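PDB 2JKS: bradyzoite surface antigen BSR4, which is a zinc-binding surface antigen of the bradyzoite stage of Toxoplasma gondii, built of two SRS domains, whose precise role is not settled. Local coordinates for residues L198-Q209 and F271-K279; E62-K70 and D131-Q139. One frame throughout, in Å; residues are numbered along the deposited sequence.

Contact 1 (L198-Q209 and F271-K279); sequences LTINCGSDGSLQ and FLVGCVPKK. With ZN (zinc ion), chain F.
Cys202 and Cys275 are joined by a disulfide, SG to SG 2.0 Å with a chi3 of -78°, which ties the residue just after strand 198-201 to Cys275, near the C-terminal end of strand 271-277. CG2 of Ile200 rests on the sulfur of Cys275 at 3.4 Å. Further along the same layer, CD2 of Leu198 meets the Phe271 ring at CZ (4.0 Å). With Val273, these side chains and the disulfide join the two sheets of the second SRS domain.

Backbone bonds pair strand 206-209 with strand 271-277 in antiparallel fashion. Ser207 and Val276 exchange two, as do Gln209 and Gly274, the shortest being Gln209 N to Gly274 O at 2.7 Å. Past the strand end, Lys278 N donates to Asp205 O (2.9 Å), while Lys278, bent at its far end, brings NZ back to Gly206 O in a weak bond. One water links Ser207 OG and Lys279 N.

Within the Gly203-Gly206 turn, Asp205 OD1 binds zinc at 2.0 Å, with Glu96 and a water as further ligands. Segment 198-209 passes from one sheet to the other: strand 197-201 lies between strands 173-175 and 254-258, whereas strand 269-277 lies between 206-209 and 301-307.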
ATOM      1  N   LEU A 198       3.856  17.514 -15.490  1.00 25.62           N
ATOM      2  CA  LEU A 198       3.168  16.904 -14.383  1.00 25.43           C
ATOM      3  C   LEU A 198       2.950  15.431 -14.750  1.00 24.93           C
ATOM      4  O   LEU A 198       2.321  15.158 -15.749  1.00 24.14           O
ATOM      5  CB  LEU A 198       1.805  17.582 -14.246  1.00 24.43           C
ATOM      6  CG  LEU A 198       0.928  17.001 -13.139  1.00 24.17           C
ATOM      7  CD1 LEU A 198       1.559  17.059 -11.726  1.00 27.35           C
ATOM      8  CD2 LEU A 198      -0.499  17.694 -13.200  1.00 27.25           C
ATOM      9  N   THR A 199       3.414  14.511 -13.908  1.00 25.48           N
ATOM     10  CA  THR A 199       3.137  13.085 -14.094  1.00 26.95           C
ATOM     11  C   THR A 199       2.311  12.600 -12.939  1.00 26.09           C
ATOM     12  O   THR A 199       2.684  12.806 -11.778  1.00 27.91           O
ATOM     13  CB  THR A 199       4.426  12.262 -14.142  1.00 27.60           C
ATOM     14  OG1 THR A 199       5.263  12.781 -15.185  1.00 26.29           O
ATOM     15  CG2 THR A 199       4.121  10.748 -14.397  1.00 28.04           C
ATOM     16  N   ILE A 200       1.230  11.912 -13.270  1.00 25.78           N
ATOM     17  CA  ILE A 200       0.396  11.265 -12.286  1.00 26.44           C
ATOM     18  C   ILE A 200       0.447   9.773 -12.472  1.00 26.33           C
ATOM     19  O   ILE A 200       0.108   9.262 -13.536  1.00 25.92           O
ATOM     20  CB  ILE A 200      -1.071  11.724 -12.420  1.00 27.11           C
ATOM     21  CG1 ILE A 200      -1.182  13.269 -12.505  1.00 26.55           C
ATOM     22  CG2 ILE A 200      -1.960  11.127 -11.286  1.00 26.67           C
ATOM     23  CD1 ILE A 200      -0.776  14.018 -11.274  1.00 25.90           C
ATOM     24  N   ASN A 201       0.935   9.087 -11.442  1.00 26.49           N
ATOM     25  CA  ASN A 201       0.937   7.627 -11.428  1.00 26.22           C
ATOM     26  C   ASN A 201      -0.138   7.099 -10.479  1.00 26.00           C
ATOM     27  O   ASN A 201      -0.022   7.252  -9.234  1.00 23.85           O
ATOM     28  CB  ASN A 201       2.306   7.087 -11.057  1.00 26.82           C
ATOM     29  CG  ASN A 201       3.387   7.480 -12.065  1.00 28.76           C
ATOM     30  OD1 ASN A 201       3.164   7.474 -13.293  1.00 32.26           O
ATOM     31  ND2 ASN A 201       4.543   7.872 -11.554  1.00 28.13           N
ATOM     32  N   CYS A 202      -1.209   6.518 -11.053  1.00 23.56           N
ATOM     33  CA  CYS A 202      -2.244   5.931 -10.202  1.00 24.44           C
ATOM     34  C   CYS A 202      -1.935   4.476  -9.756  1.00 25.00           C
ATOM     35  O   CYS A 202      -2.497   4.013  -8.777  1.00 24.27           O
ATOM     36  CB  CYS A 202      -3.645   5.942 -10.859  1.00 24.33           C
ATOM     37  SG  CYS A 202      -4.214   7.589 -11.360  1.00 25.29           S
ATOM     38  N   GLY A 203      -1.024   3.793 -10.446  1.00 27.46           N
ATOM     39  CA  GLY A 203      -0.719   2.385 -10.049  1.00 29.37           C
ATOM     40  C   GLY A 203      -1.896   1.528 -10.509  1.00 31.74           C
ATOM     41  O   GLY A 203      -2.862   2.039 -11.079  1.00 31.41           O
ATOM     42  N   SER A 204      -1.841   0.216 -10.277  1.00 33.00           N
ATOM     43  CA  SER A 204      -2.867  -0.627 -10.846  1.00 33.73           C
ATOM     44  C   SER A 204      -4.127  -0.572  -9.988  1.00 32.51           C
ATOM     45  O   SER A 204      -5.152  -1.032 -10.423  1.00 31.83           O
ATOM     46  CB  SER A 204      -2.357  -2.074 -11.021  1.00 34.89           C
ATOM     47  OG  SER A 204      -1.975  -2.572  -9.748  1.00 38.28           O
ATOM     48  N   ASP A 205      -4.060   0.049  -8.804  1.00 31.93           N
ATOM     49  CA  ASP A 205      -5.214   0.139  -7.893  1.00 31.40           C
ATOM     50  C   ASP A 205      -6.083   1.383  -8.124  1.00 30.39           C
ATOM     51  O   ASP A 205      -7.115   1.574  -7.458  1.00 28.96           O
ATOM     52  CB  ASP A 205      -4.705   0.159  -6.447  1.00 33.04           C
ATOM     53  CG  ASP A 205      -4.234  -1.208  -5.994  1.00 36.61           C
ATOM     54  OD1 ASP A 205      -4.920  -2.169  -6.355  1.00 37.82           O
ATOM     55  OD2 ASP A 205      -3.205  -1.326  -5.282  1.00 41.54           O
ATOM     56  N   GLY A 206      -5.677   2.216  -9.063  1.00 28.23           N
ATOM     57  CA  GLY A 206      -6.361   3.486  -9.223  1.00 28.72           C
ATOM     58  C   GLY A 206      -6.640   3.846 -10.648  1.00 28.65           C
ATOM     59  O   GLY A 206      -6.180   3.168 -11.583  1.00 29.33           O
ATOM     60  N   SER A 207      -7.414   4.909 -10.811  1.00 27.18           N
ATOM     61  CA  SER A 207      -7.866   5.357 -12.141  1.00 26.58           C
ATOM     62  C   SER A 207      -7.719   6.843 -12.180  1.00 25.33           C
ATOM     63  O   SER A 207      -8.098   7.513 -11.219  1.00 24.82           O
ATOM     64  CB  SER A 207      -9.356   5.025 -12.351  1.00 25.42           C
ATOM     65  OG  SER A 207      -9.539   3.617 -12.392  1.00 32.85           O
ATOM     66  N   LEU A 208      -7.206   7.360 -13.292  1.00 25.19           N
ATOM     67  CA  LEU A 208      -7.086   8.809 -13.497  1.00 26.33           C
ATOM     68  C   LEU A 208      -8.421   9.514 -13.483  1.00 26.67           C
ATOM     69  O   LEU A 208      -9.396   9.058 -14.102  1.00 26.81           O
ATOM     70  CB  LEU A 208      -6.342   9.086 -14.803  1.00 26.40           C
ATOM     71  CG  LEU A 208      -4.863   8.747 -14.834  1.00 27.23           C
ATOM     72  CD1 LEU A 208      -4.349   8.537 -16.256  1.00 22.62           C
ATOM     73  CD2 LEU A 208      -4.053   9.823 -14.136  1.00 28.22           C
ATOM     74  N   GLN A 209      -8.454  10.638 -12.777  1.00 27.45           N
ATOM     75  CA  GLN A 209      -9.628  11.452 -12.660  1.00 28.64           C
ATOM     76  C   GLN A 209      -9.312  12.947 -13.037  1.00 27.66           C
ATOM     77  O   GLN A 209      -8.301  13.490 -12.609  1.00 26.11           O
ATOM     78  CB  GLN A 209     -10.146  11.333 -11.220  1.00 30.25           C
ATOM     79  CG  GLN A 209     -11.422  12.068 -10.985  1.00 34.61           C
ATOM     80  CD  GLN A 209     -12.661  11.241 -11.337  1.00 40.05           C
ATOM     81  OE1 GLN A 209     -12.621  10.321 -12.170  1.00 41.04           O
ATOM     82  NE2 GLN A 209     -13.769  11.585 -10.702  1.00 43.56           N
ATOM     83  N   PHE A 271      -5.801  24.010 -11.200  1.00 25.35           N
ATOM     84  CA  PHE A 271      -6.669  22.937 -11.686  1.00 25.80           C
ATOM     85  C   PHE A 271      -6.453  21.725 -10.783  1.00 25.44           C
ATOM     86  O   PHE A 271      -5.456  21.655 -10.057  1.00 25.06           O
ATOM     87  CB  PHE A 271      -6.475  22.630 -13.184  1.00 23.56           C
ATOM     88  CG  PHE A 271      -5.138  21.999 -13.529  1.00 25.99           C
ATOM     89  CD1 PHE A 271      -4.992  20.595 -13.544  1.00 25.24           C
ATOM     90  CD2 PHE A 271      -4.018  22.797 -13.817  1.00 23.87           C
ATOM     91  CE1 PHE A 271      -3.793  20.019 -13.895  1.00 22.77           C
ATOM     92  CE2 PHE A 271      -2.799  22.194 -14.192  1.00 23.45           C
ATOM     93  CZ  PHE A 271      -2.684  20.826 -14.226  1.00 20.82           C
ATOM     94  N   LEU A 272      -7.409  20.791 -10.822  1.00 23.41           N
ATOM     95  CA  LEU A 272      -7.313  19.598 -10.007  1.00 24.67           C
ATOM     96  C   LEU A 272      -7.480  18.354 -10.887  1.00 24.43           C
ATOM     97  O   LEU A 272      -8.350  18.290 -11.700  1.00 23.77           O
ATOM     98  CB  LEU A 272      -8.380  19.682  -8.923  1.00 25.75           C
ATOM     99  CG  LEU A 272      -8.581  18.734  -7.773  1.00 29.35           C
ATOM    100  CD1 LEU A 272      -9.366  19.519  -6.753  1.00 27.70           C
ATOM    101  CD2 LEU A 272      -9.344  17.465  -8.177  1.00 29.14           C
ATOM    102  N   VAL A 273      -6.601  17.375 -10.698  1.00 25.11           N
ATOM    103  CA  VAL A 273      -6.802  16.040 -11.198  1.00 25.53           C
ATOM    104  C   VAL A 273      -6.366  15.070 -10.081  1.00 26.21           C
ATOM    105  O   VAL A 273      -6.038  15.484  -8.977  1.00 25.28           O
ATOM    106  CB  VAL A 273      -5.931  15.758 -12.441  1.00 25.40           C
ATOM    107  CG1 VAL A 273      -6.370  16.594 -13.625  1.00 27.74           C
ATOM    108  CG2 VAL A 273      -4.450  16.063 -12.112  1.00 28.07           C
ATOM    109  N   GLY A 274      -6.408  13.779 -10.377  1.00 25.97           N
ATOM    110  CA  GLY A 274      -5.929  12.806  -9.423  1.00 25.14           C
ATOM    111  C   GLY A 274      -6.268  11.390  -9.792  1.00 25.55           C
ATOM    112  O   GLY A 274      -6.401  11.036 -10.993  1.00 23.83           O
ATOM    113  N   CYS A 275      -6.365  10.570  -8.742  1.00 25.64           N
ATOM    114  CA  CYS A 275      -6.582   9.133  -8.871  1.00 25.57           C
ATOM    115  C   CYS A 275      -7.632   8.708  -7.882  1.00 26.32           C
ATOM    116  O   CYS A 275      -7.580   9.051  -6.691  1.00 24.24           O
ATOM    117  CB  CYS A 275      -5.268   8.358  -8.630  1.00 24.36           C
ATOM    118  SG  CYS A 275      -3.889   8.762  -9.714  1.00 25.89           S
ATOM    119  N   VAL A 276      -8.617   7.963  -8.390  1.00 27.32           N
ATOM    120  CA  VAL A 276      -9.630   7.340  -7.530  1.00 28.98           C
ATOM    121  C   VAL A 276      -9.447   5.824  -7.527  1.00 30.63           C
ATOM    122  O   VAL A 276      -8.908   5.267  -8.502  1.00 29.94           O
ATOM    123  CB  VAL A 276     -11.087   7.791  -7.929  1.00 29.06           C
ATOM    124  CG1 VAL A 276     -11.188   9.316  -7.831  1.00 30.28           C
ATOM    125  CG2 VAL A 276     -11.392   7.363  -9.342  1.00 28.19           C
ATOM    126  N   PRO A 277      -9.813   5.152  -6.402  1.00 32.47           N
ATOM    127  CA  PRO A 277      -9.683   3.684  -6.389  1.00 35.10           C
ATOM    128  C   PRO A 277     -10.488   3.084  -7.537  1.00 37.58           C
ATOM    129  O   PRO A 277     -11.624   3.548  -7.809  1.00 36.80           O
ATOM    130  CB  PRO A 277     -10.313   3.258  -5.032  1.00 34.81           C
ATOM    131  CG  PRO A 277     -10.308   4.451  -4.181  1.00 32.90           C
ATOM    132  CD  PRO A 277     -10.314   5.681  -5.118  1.00 32.48           C
ATOM    133  N   LYS A 278      -9.908   2.112  -8.234  1.00 41.16           N
ATOM    134  CA  LYS A 278     -10.487   1.700  -9.505  1.00 45.91           C
ATOM    135  C   LYS A 278     -11.866   1.073  -9.367  1.00 48.43           C
ATOM    136  O   LYS A 278     -12.139   0.357  -8.405  1.00 48.40           O
ATOM    137  CB  LYS A 278      -9.539   0.833 -10.319  1.00 46.17           C
ATOM    138  CG  LYS A 278      -9.330  -0.580  -9.873  1.00 49.87           C
ATOM    139  CD  LYS A 278      -8.333  -1.252 -10.856  1.00 53.91           C
ATOM    140  CE  LYS A 278      -8.438  -0.673 -12.304  1.00 56.30           C
ATOM    141  NZ  LYS A 278      -7.575   0.564 -12.561  1.00 54.71           N
ATOM    142  N   LYS A 279     -12.744   1.423 -10.313  1.00 52.54           N
ATOM    143  CA  LYS A 279     -14.113   0.911 -10.348  1.00 56.14           C
ATOM    144  C   LYS A 279     -13.963  -0.588 -10.524  1.00 57.94           C
ATOM    145  O   LYS A 279     -13.382  -1.082 -11.514  1.00 58.97           O
ATOM    146  CB  LYS A 279     -14.978   1.571 -11.443  1.00 56.59           C
ATOM    147  CG  LYS A 279     -15.220   0.726 -12.716  1.00 58.24           C
ATOM    148  CD  LYS A 279     -14.216   1.023 -13.849  1.00 60.00           C
ATOM    149  CE  LYS A 279     -14.745   2.123 -14.796  1.00 60.77           C
ATOM    150  NZ  LYS A 279     -14.368   1.855 -16.214  1.00 59.79           N
TER
HETATM  151 ZN    ZN F1320      -4.568  -4.110  -5.842  1.00 51.81          ZN
HETATM  152  O   HOH W   1     -12.044   2.869 -12.471  1.00 55.17           O
HETATM  153  O   HOH W   2      -5.918  -5.721  -7.061  1.00 67.90           O

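Contact 2 (E62-K70 and D131-Q139); sequences EQNVCDPKK and DKAFVVGCQ
Asp67 OD1 is gripped by the backbone N of Lys69 and by a water that also donates to Ala133 O. Lys69 N lies 2.9 Å from Asp67 OD1, and this bond closes an Asx turn at the start of the type I turn Asp67-Lys70; the N-H comes from above the carboxylate plane. The water is 2.7 Å from both Asp67 OD1 and Ala133 O, so it bridges the two segments where the strands splay apart.

Direct pairing is confined to one antiparallel hydrogen-bonded pair, Cys66 with Val135. Cys66 N donates to Val135 O at 2.9 Å, in the carbonyl plane; the return bond from Val135 N to Cys66 O is tilted 16° from that plane. With an angle of 128° between the strand directions, the chains diverge on leaving this bridge. In the first SRS domain it joins strands 53-67 and 132-141, neighbours in a mixed sheet, with strand 83-89 on the far side of 53-67 and strand 152-161 on the far side of 132-141. Cys66 is also disulfide-bonded to Cys77, and the Cys138-Cys46 disulfide links strand 132-141 to strand 41-47 of the domain's other sheet.

On one face of the sheet, Val65 packs on Phe134 and Val136. Its CG1 sits over one face of the Phe134 ring, offset toward the rim and 4.2 Å from the centroid, in a CH-pi contact, while CG2 meets Phe134 CB at 3.7 Å. Phe134 CG lies between its own backbone N and carbonyl carbon (chi1 67°), a setting that keeps the ring beside Val65. Val65 CG1 also touches Val136 CG1, and Trp103 adjoins both valines. Leu91 and Leu94 of helix 91-95 pack against Phe134. On the opposite face from Phe134, Pro68 CG meets Val135 CG2 at 3.7 Å.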
ATOM      1  N   GLU A  62       9.470 -18.114   5.470  1.00 35.78           N
ATOM      2  CA  GLU A  62      10.515 -17.431   4.706  1.00 37.55           C
ATOM      3  C   GLU A  62      10.175 -17.288   3.230  1.00 36.93           C
ATOM      4  O   GLU A  62      10.912 -16.631   2.475  1.00 36.40           O
ATOM      5  CB  GLU A  62      11.850 -18.165   4.869  1.00 38.04           C
ATOM      6  CG  GLU A  62      12.537 -17.875   6.134  1.00 41.81           C
ATOM      7  CD  GLU A  62      14.028 -18.112   6.026  1.00 46.22           C
ATOM      8  OE1 GLU A  62      14.801 -17.103   6.029  1.00 48.57           O
ATOM      9  OE2 GLU A  62      14.424 -19.306   5.936  1.00 46.34           O
ATOM     10  N   GLN A  63       9.071 -17.902   2.826  1.00 37.42           N
ATOM     11  CA  GLN A  63       8.609 -17.861   1.454  1.00 38.82           C
ATOM     12  C   GLN A  63       7.215 -17.297   1.335  1.00 37.54           C
ATOM     13  O   GLN A  63       6.936 -16.563   0.391  1.00 38.33           O
ATOM     14  CB  GLN A  63       8.670 -19.244   0.788  1.00 38.97           C
ATOM     15  CG  GLN A  63      10.104 -19.693   0.468  1.00 41.88           C
ATOM     16  CD  GLN A  63      10.172 -20.911  -0.485  1.00 43.98           C
ATOM     17  OE1 GLN A  63       9.139 -21.397  -1.010  1.00 49.85           O
ATOM     18  NE2 GLN A  63      11.402 -21.400  -0.721  1.00 49.54           N
ATOM     19  N   ASN A  64       6.352 -17.628   2.290  1.00 36.55           N
ATOM     20  CA  ASN A  64       4.942 -17.305   2.185  1.00 36.80           C
ATOM     21  C   ASN A  64       4.382 -16.657   3.464  1.00 35.72           C
ATOM     22  O   ASN A  64       4.962 -16.789   4.538  1.00 35.33           O
ATOM     23  CB  ASN A  64       4.127 -18.577   1.863  1.00 37.37           C
ATOM     24  CG  ASN A  64       4.469 -19.175   0.506  1.00 39.10           C
ATOM     25  OD1 ASN A  64       4.178 -18.591  -0.543  1.00 43.10           O
ATOM     26  ND2 ASN A  64       5.092 -20.340   0.522  1.00 38.09           N
ATOM     27  N   VAL A  65       3.283 -15.924   3.303  1.00 34.66           N
ATOM     28  CA  VAL A  65       2.410 -15.507   4.422  1.00 34.27           C
ATOM     29  C   VAL A  65       0.974 -15.948   4.088  1.00 33.89           C
ATOM     30  O   VAL A  65       0.736 -16.462   3.000  1.00 35.02           O
ATOM     31  CB  VAL A  65       2.498 -13.954   4.709  1.00 33.54           C
ATOM     32  CG1 VAL A  65       3.927 -13.529   5.070  1.00 33.38           C
ATOM     33  CG2 VAL A  65       1.995 -13.152   3.517  1.00 31.40           C
ATOM     34  N   CYS A  66       0.040 -15.813   5.022  1.00 34.36           N
ATOM     35  CA  CYS A  66      -1.356 -16.108   4.760  1.00 35.28           C
ATOM     36  C   CYS A  66      -2.140 -14.853   4.425  1.00 36.05           C
ATOM     37  O   CYS A  66      -2.008 -13.837   5.101  1.00 35.03           O
ATOM     38  CB  CYS A  66      -2.005 -16.823   5.953  1.00 36.43           C
ATOM     39  SG  CYS A  66      -1.057 -18.254   6.440  1.00 38.48           S
ATOM     40  N   ASP A  67      -2.955 -14.935   3.382  1.00 36.19           N
ATOM     41  CA  ASP A  67      -3.923 -13.878   3.060  1.00 39.07           C
ATOM     42  C   ASP A  67      -5.309 -14.323   3.547  1.00 40.04           C
ATOM     43  O   ASP A  67      -5.942 -15.174   2.913  1.00 39.48           O
ATOM     44  CB  ASP A  67      -3.991 -13.654   1.543  1.00 38.54           C
ATOM     45  CG  ASP A  67      -4.850 -12.443   1.158  1.00 38.22           C
ATOM     46  OD1 ASP A  67      -5.602 -11.900   2.001  1.00 36.14           O
ATOM     47  OD2 ASP A  67      -4.745 -12.022  -0.000  1.00 40.26           O
ATOM     48  N   PRO A  68      -5.811 -13.741   4.651  1.00 42.06           N
ATOM     49  CA  PRO A  68      -7.125 -14.260   5.047  1.00 44.06           C
ATOM     50  C   PRO A  68      -8.266 -13.979   4.056  1.00 46.66           C
ATOM     51  O   PRO A  68      -9.367 -14.515   4.225  1.00 47.73           O
ATOM     52  CB  PRO A  68      -7.386 -13.581   6.406  1.00 43.94           C
ATOM     53  CG  PRO A  68      -6.065 -13.086   6.847  1.00 43.68           C
ATOM     54  CD  PRO A  68      -5.335 -12.710   5.586  1.00 41.90           C
ATOM     55  N   LYS A  69      -8.011 -13.168   3.032  1.00 48.76           N
ATOM     56  CA  LYS A  69      -9.047 -12.777   2.067  1.00 50.57           C
ATOM     57  C   LYS A  69      -9.113 -13.765   0.919  1.00 52.31           C
ATOM     58  O   LYS A  69     -10.150 -13.898   0.286  1.00 52.25           O
ATOM     59  CB  LYS A  69      -8.786 -11.376   1.498  1.00 50.19           C
ATOM     60  CG  LYS A  69      -8.780 -10.272   2.523  1.00 51.34           C
ATOM     61  CD  LYS A  69      -9.150  -8.943   1.878  1.00 54.85           C
ATOM     62  CE  LYS A  69      -8.919  -7.794   2.846  1.00 55.02           C
ATOM     63  NZ  LYS A  69     -10.114  -6.928   3.025  1.00 57.24           N
ATOM     64  N   LYS A  70      -7.991 -14.423   0.640  1.00 54.58           N
ATOM     65  CA  LYS A  70      -7.892 -15.410  -0.420  1.00 57.23           C
ATOM     66  C   LYS A  70      -8.222 -16.803   0.138  1.00 59.15           C
ATOM     67  O   LYS A  70      -7.344 -17.521   0.624  1.00 58.89           O
ATOM     68  CB  LYS A  70      -6.497 -15.352  -1.037  1.00 57.76           C
ATOM     69  CG  LYS A  70      -6.308 -16.159  -2.315  1.00 59.34           C
ATOM     70  CD  LYS A  70      -5.254 -15.508  -3.225  1.00 61.64           C
ATOM     71  CE  LYS A  70      -4.543 -16.556  -4.076  1.00 62.74           C
ATOM     72  NZ  LYS A  70      -5.520 -17.547  -4.616  1.00 63.49           N
ATOM     73  N   ASP A 131      -4.234  -0.431   1.827  1.00 29.23           N
ATOM     74  CA  ASP A 131      -4.005  -1.069   3.143  1.00 30.09           C
ATOM     75  C   ASP A 131      -4.039  -2.582   3.012  1.00 30.02           C
ATOM     76  O   ASP A 131      -4.935  -3.102   2.375  1.00 30.07           O
ATOM     77  CB  ASP A 131      -5.022  -0.577   4.176  1.00 30.43           C
ATOM     78  CG  ASP A 131      -4.894   0.919   4.461  1.00 28.40           C
ATOM     79  OD1 ASP A 131      -3.776   1.477   4.380  1.00 30.24           O
ATOM     80  OD2 ASP A 131      -5.907   1.550   4.795  1.00 28.15           O
ATOM     81  N   LYS A 132      -3.041  -3.265   3.584  1.00 30.17           N
ATOM     82  CA  LYS A 132      -2.960  -4.713   3.520  1.00 30.01           C
ATOM     83  C   LYS A 132      -2.885  -5.347   4.907  1.00 29.28           C
ATOM     84  O   LYS A 132      -2.442  -4.732   5.887  1.00 29.66           O
ATOM     85  CB  LYS A 132      -1.734  -5.174   2.704  1.00 29.76           C
ATOM     86  CG  LYS A 132      -1.607  -4.577   1.289  1.00 31.74           C
ATOM     87  CD  LYS A 132      -2.666  -5.158   0.335  1.00 32.15           C
ATOM     88  CE  LYS A 132      -2.532  -4.480  -1.032  1.00 33.45           C
ATOM     89  NZ  LYS A 132      -3.570  -5.041  -1.944  1.00 36.71           N
ATOM     90  N   ALA A 133      -3.255  -6.618   4.957  1.00 28.68           N
ATOM     91  CA  ALA A 133      -3.078  -7.447   6.139  1.00 28.48           C
ATOM     92  C   ALA A 133      -2.667  -8.863   5.742  1.00 28.14           C
ATOM     93  O   ALA A 133      -3.129  -9.409   4.719  1.00 29.41           O
ATOM     94  CB  ALA A 133      -4.382  -7.481   6.954  1.00 27.67           C
ATOM     95  N   PHE A 134      -1.850  -9.485   6.571  1.00 27.75           N
ATOM     96  CA  PHE A 134      -1.560 -10.911   6.407  1.00 27.56           C
ATOM     97  C   PHE A 134      -1.501 -11.540   7.773  1.00 27.61           C
ATOM     98  O   PHE A 134      -1.601 -10.830   8.794  1.00 27.12           O
ATOM     99  CB  PHE A 134      -0.243 -11.130   5.609  1.00 27.34           C
ATOM    100  CG  PHE A 134       1.028 -10.663   6.331  1.00 27.47           C
ATOM    101  CD1 PHE A 134       1.637 -11.487   7.303  1.00 26.05           C
ATOM    102  CD2 PHE A 134       1.611  -9.433   6.018  1.00 25.28           C
ATOM    103  CE1 PHE A 134       2.763 -11.106   7.953  1.00 25.12           C
ATOM    104  CE2 PHE A 134       2.818  -9.027   6.670  1.00 25.63           C
ATOM    105  CZ  PHE A 134       3.380  -9.886   7.629  1.00 22.42           C
ATOM    106  N   VAL A 135      -1.351 -12.864   7.779  1.00 27.46           N
ATOM    107  CA  VAL A 135      -1.361 -13.683   9.000  1.00 27.23           C
ATOM    108  C   VAL A 135      -0.156 -14.662   8.906  1.00 28.33           C
ATOM    109  O   VAL A 135       0.163 -15.221   7.833  1.00 28.44           O
ATOM    110  CB  VAL A 135      -2.750 -14.458   9.194  1.00 27.36           C
ATOM    111  CG1 VAL A 135      -2.615 -15.655  10.133  1.00 28.43           C
ATOM    112  CG2 VAL A 135      -3.850 -13.544   9.742  1.00 27.20           C
ATOM    113  N   VAL A 136       0.515 -14.822  10.030  1.00 28.11           N
ATOM    114  CA  VAL A 136       1.538 -15.844  10.249  1.00 28.28           C
ATOM    115  C   VAL A 136       1.208 -16.397  11.651  1.00 28.82           C
ATOM    116  O   VAL A 136       0.412 -15.814  12.405  1.00 29.10           O
ATOM    117  CB  VAL A 136       3.031 -15.283  10.144  1.00 27.34           C
ATOM    118  CG1 VAL A 136       3.405 -14.803   8.694  1.00 24.54           C
ATOM    119  CG2 VAL A 136       3.284 -14.110  11.175  1.00 26.61           C
ATOM    120  N   GLY A 137       1.803 -17.521  12.001  1.00 29.67           N
ATOM    121  CA  GLY A 137       1.495 -18.120  13.282  1.00 31.49           C
ATOM    122  C   GLY A 137       2.496 -19.203  13.612  1.00 32.73           C
ATOM    123  O   GLY A 137       3.345 -19.532  12.790  1.00 33.42           O
ATOM    124  N   CYS A 138       2.410 -19.740  14.826  1.00 33.53           N
ATOM    125  CA  CYS A 138       3.175 -20.933  15.185  1.00 35.21           C
ATOM    126  C   CYS A 138       2.202 -21.930  15.787  1.00 35.07           C
ATOM    127  O   CYS A 138       1.222 -21.539  16.384  1.00 34.27           O
ATOM    128  CB  CYS A 138       4.296 -20.590  16.181  1.00 35.19           C
ATOM    129  SG  CYS A 138       5.594 -19.659  15.388  1.00 36.28           S
ATOM    130  N   GLN A 139       2.482 -23.211  15.604  1.00 36.54           N
ATOM    131  CA  GLN A 139       1.682 -24.286  16.226  1.00 37.11           C
ATOM    132  C   GLN A 139       2.661 -25.262  16.865  1.00 37.72           C
ATOM    133  O   GLN A 139       3.698 -25.609  16.263  1.00 36.53           O
ATOM    134  CB  GLN A 139       0.830 -24.981  15.175  1.00 37.13           C
ATOM    135  CG  GLN A 139      -0.183 -25.973  15.747  1.00 39.96           C
ATOM    136  CD  GLN A 139      -1.336 -26.193  14.810  1.00 43.71           C
ATOM    137  OE1 GLN A 139      -2.430 -25.655  14.995  1.00 45.55           O
ATOM    138  NE2 GLN A 139      -1.099 -26.987  13.784  1.00 46.23           N
TER
HETATM  139  O   HOH W   3      -5.617  -9.755   3.687  1.00 35.28           O

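The two contacts belong to different SRS domains, contact 2 to the first and contact 1 to the second, and follow one another along the chain, on opposite sides of its centre. Their centres are 29 Å apart; their nearest atoms come within about 5 Å without touching. A zinc ion lies at the junction of the domains: Asp205 of contact 1 supplies one ligand and Glu96 of the first domain another. Contact 2 approaches the same site through Lys132, whose NZ is hydrogen-bonded to Glu96 OE1, a probable second-shell influence on that ligand. The Asp67 side chain stays farther off, about 10 Å from the zinc and about 12 Å from the side chain of Asp205.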